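Surface protein VspA (Borrelia turicatae, PDB 1YJG) is an outer-membrane lipoprotein of a relapsing-fever spirochaete, associated with neurotropism, whose antigenically variable family probably helps the bacterium evade host immunity. Local coordinates at the interface of chains A and B. Sequence-based numbering; all coordinates share one arbitrary frame. Chains: chain A/B, Surface protein VspA.

Contact 1: the interface of chains A and B. Residues chain A 23, 26-27, 50, 57; chain B 27, 53, 56-57.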
# COMPACT_ATOMS: atom_id res chain seq x y z
N SER A 23 -0.52 -1.33 -4.72
CA SER A 23 0.15 -0.11 -4.27
C SER A 23 1.48 0.05 -4.98
O SER A 23 1.96 1.17 -5.13
CB SER A 23 0.33 -0.06 -2.74
OG SER A 23 1.49 -0.73 -2.26
N GLU A 26 1.35 2.35 -7.77
CA GLU A 26 1.40 3.76 -7.37
C GLU A 26 2.86 4.21 -7.16
O GLU A 26 3.17 5.37 -7.36
CB GLU A 26 0.56 4.05 -6.11
CG GLU A 26 -0.91 3.60 -6.16
CD GLU A 26 -1.74 4.20 -7.30
OE1 GLU A 26 -2.86 3.70 -7.53
OE2 GLU A 26 -1.30 5.18 -7.96
N LEU A 27 3.73 3.28 -6.78
CA LEU A 27 5.14 3.56 -6.56
C LEU A 27 5.85 3.70 -7.90
O LEU A 27 6.81 4.48 -8.04
CB LEU A 27 5.81 2.44 -5.75
CG LEU A 27 5.31 2.23 -4.32
CD1 LEU A 27 6.09 1.09 -3.68
CD2 LEU A 27 5.42 3.50 -3.47
N LEU A 50 13.43 4.03 -3.91
CA LEU A 50 12.03 3.80 -4.24
C LEU A 50 11.85 2.28 -4.42
O LEU A 50 10.86 1.71 -3.97
CB LEU A 50 11.62 4.57 -5.50
CG LEU A 50 10.24 4.29 -6.09
CD1 LEU A 50 9.13 4.62 -5.08
CD2 LEU A 50 10.04 5.04 -7.40
N VAL A 57 7.41 -3.29 0.96
CA VAL A 57 5.98 -3.52 0.87
C VAL A 57 5.75 -4.99 0.50
O VAL A 57 4.90 -5.63 1.07
CB VAL A 57 5.30 -2.59 -0.17
CG1 VAL A 57 3.88 -3.03 -0.47
CG2 VAL A 57 5.30 -1.14 0.32
N LEU B 27 7.15 1.79 3.75
CA LEU B 27 8.07 2.59 2.95
C LEU B 27 9.09 3.26 3.89
O LEU B 27 10.24 3.45 3.52
CB LEU B 27 7.32 3.68 2.19
CG LEU B 27 6.33 3.21 1.13
CD1 LEU B 27 5.57 4.41 0.54
CD2 LEU B 27 7.05 2.42 0.05
N GLY B 53 7.48 8.25 -3.82
CA GLY B 53 6.68 7.03 -3.84
C GLY B 53 5.55 7.14 -2.83
O GLY B 53 4.41 6.84 -3.14
N SER B 56 2.93 9.61 -4.04
CA SER B 56 2.06 8.98 -5.02
C SER B 56 0.97 8.14 -4.34
O SER B 56 -0.18 8.19 -4.74
CB SER B 56 2.89 8.09 -5.94
OG SER B 56 2.10 7.47 -6.92
N VAL B 57 1.34 7.41 -3.29
CA VAL B 57 0.39 6.57 -2.57
C VAL B 57 -0.67 7.41 -1.84
O VAL B 57 -1.87 7.09 -1.86
CB VAL B 57 1.11 5.65 -1.55
CG1 VAL B 57 0.12 4.91 -0.67
CG2 VAL B 57 2.03 4.64 -2.28
O HOH W 1 -1.08 7.88 -7.30
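A:Leu27 and its counterpart B:Leu27 meet in the middle of a helix-to-helix interface, their side chains running past one another in opposite directions with the CD2 methyls 4.0 Å apart. Leucine suits the centre, being long enough to reach across and offer two methyls. The CD2 methyl of A:Leu27 also lies 3.8 Å from CG2 of B:Val57 and packs against the backbone of B:Gly53. With chi1 at -64° its CG lies beside the backbone N, and a fully extended chi2 carries CD1 onward while CD2 branches off towards helix 48-69 of chain B. Glycine suits this place because its bare CA admits close neighbours: A:Leu50 CD1 reaches it at 3.7 Å. On the other flank, B:Leu27 CD2 meets the CG2 branch of A:Val57 at 4.0 Å; the two side chains cross obliquely. B:Val57, beta-branched and compact, directs its CG2 at chain A.

Farther out the contact turns polar. The hydroxyl of B:Ser56 points at the carbonyl of A:Glu26, but the modelled separation is too short to be trusted. A water bridges more reliably, 2.8 Å from the carboxylate OE2 of A:Glu26 and 2.7 Å from the backbone O of B:Ser56. Bent at chi2 (-58°), the glutamate chain folds its carboxylate towards this water. The patch packs the N-terminal helices and helices 48-69 of two helical-bundle cores of this lipoprotein together, a two-fold pairing that may, but need not, form on the bacterial surface.

Contact 2: the interface of chains A and B. Residues chain A 30, 35, 39-40; chain B 51-52, 55-56.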
# COMPACT_ATOMS: atom_id res chain seq x y z
N ALA A 30 6.01 7.02 -9.49
CA ALA A 30 6.99 7.93 -8.88
C ALA A 30 8.40 7.75 -9.42
O ALA A 30 9.31 8.49 -9.02
CB ALA A 30 7.00 7.74 -7.38
N ILE A 35 9.27 15.33 -5.66
CA ILE A 35 8.10 16.03 -5.15
C ILE A 35 8.37 17.50 -5.45
O ILE A 35 9.27 18.10 -4.88
CB ILE A 35 7.89 15.79 -3.66
CG1 ILE A 35 7.48 14.34 -3.42
CG2 ILE A 35 6.84 16.75 -3.11
CD1 ILE A 35 7.56 13.92 -1.96
N GLY A 39 3.19 19.05 -7.24
CA GLY A 39 3.01 17.61 -7.24
C GLY A 39 4.25 16.95 -7.81
O GLY A 39 5.31 17.55 -7.83
N LEU A 40 4.11 15.72 -8.29
CA LEU A 40 5.22 14.98 -8.87
C LEU A 40 5.69 15.59 -10.19
O LEU A 40 4.91 15.81 -11.12
CB LEU A 40 4.86 13.50 -9.06
CG LEU A 40 4.63 12.67 -7.79
CD1 LEU A 40 4.35 11.22 -8.16
CD2 LEU A 40 5.81 12.77 -6.82
N ILE B 51 10.37 9.12 -1.07
CA ILE B 51 9.36 10.05 -0.57
C ILE B 51 8.36 10.33 -1.69
O ILE B 51 7.17 10.49 -1.43
CB ILE B 51 9.95 11.37 -0.03
CG1 ILE B 51 11.17 11.14 0.87
CG2 ILE B 51 8.88 12.10 0.79
CD1 ILE B 51 10.99 10.08 1.94
N SER B 52 8.83 10.39 -2.93
CA SER B 52 7.96 10.61 -4.07
C SER B 52 6.99 9.44 -4.17
O SER B 52 5.85 9.61 -4.58
CB SER B 52 8.78 10.69 -5.37
OG SER B 52 9.58 11.85 -5.38
N TYR B 55 4.39 9.91 -1.69
CA TYR B 55 3.53 11.00 -2.15
C TYR B 55 2.48 10.44 -3.11
O TYR B 55 1.28 10.72 -2.98
CB TYR B 55 4.35 12.11 -2.83
CG TYR B 55 3.51 13.31 -3.23
CD1 TYR B 55 3.37 14.40 -2.39
CD2 TYR B 55 2.84 13.33 -4.45
CE1 TYR B 55 2.60 15.50 -2.75
CE2 TYR B 55 2.06 14.41 -4.82
CZ TYR B 55 1.95 15.49 -3.97
OH TYR B 55 1.17 16.56 -4.33
N SER B 56 2.93 9.61 -4.04
CA SER B 56 2.06 8.98 -5.02
C SER B 56 0.97 8.14 -4.34
O SER B 56 -0.18 8.19 -4.74
CB SER B 56 2.89 8.09 -5.94
OG SER B 56 2.10 7.47 -6.92
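A:Ile35 and A:Leu40, from the two short strands 33-36 and 39-42, close over B:Tyr55 on helix 48-69 of the partner. One face of the tyrosine ring is turned towards chain A, and both aliphatic side chains lie on that side, displaced from the ring centre rather than directly over it. A:Leu40 places CD2 3.8 Å from the ring atom CD2 of B:Tyr55, the two side chains passing in opposite directions. A:Ile35 comes in nearer the root of the ring, with CD1 3.8 Å from the tyrosine CB. The ring owes its position to chi1 of -176°, which sets CG opposite the backbone N, and to chi2 of 93°, which turns its broad surface to the strands. A flat aromatic suits this place, since it can cover two branched side chains at once.

Around this centre, CD1 of A:Ile35 continues to CG2 of B:Ile51, 3.6 Å away, where the two isoleucines meet at a slant. B:Ser52, about one turn before B:Tyr55 on the same helix, faces the strands and the loop that precedes them. Its CB lies 3.9 Å from CD2 of A:Leu40. The same CB is 4.0 Å from CB of the loop residue A:Ala30. Small residues fit such a close approach of backbones. The other leucine branch, CD1, touches CB of B:Ser56 at 4.1 Å.

Towards the rim the polar end of the tyrosine is reached. Its phenol OH stands 3.6 Å from CA of A:Gly39, a residue whose lack of a side chain lets the strand pass close to the outer part of the ring. The hydroxyl OG of B:Ser52 faces the backbone N of A:Ile35, though at a separation too long to count as a hydrogen bond. The patch clasps the strand arm of one subunit over a helix of the other, widening a two-fold pairing that may or may not also form outside the crystal.

Contact 1 and contact 2 are neighbouring parts of one interface, the centres of their C-alpha atoms about 9 Å apart. Helix 48-69 of chain B runs through both, and B:Ser56 belongs to each, its backbone O binding the bridging water in one and its CB packing in the other. Chain A meets this helix with the end of helix 2-28, the loop and short strands that follow and, in contact 1, A:Leu50 of its own helix 48-69. Because the interface is two-fold, each contact recurs with the chains exchanged. Any dimer in the cell would be held jointly by the helix faces and the strand arm.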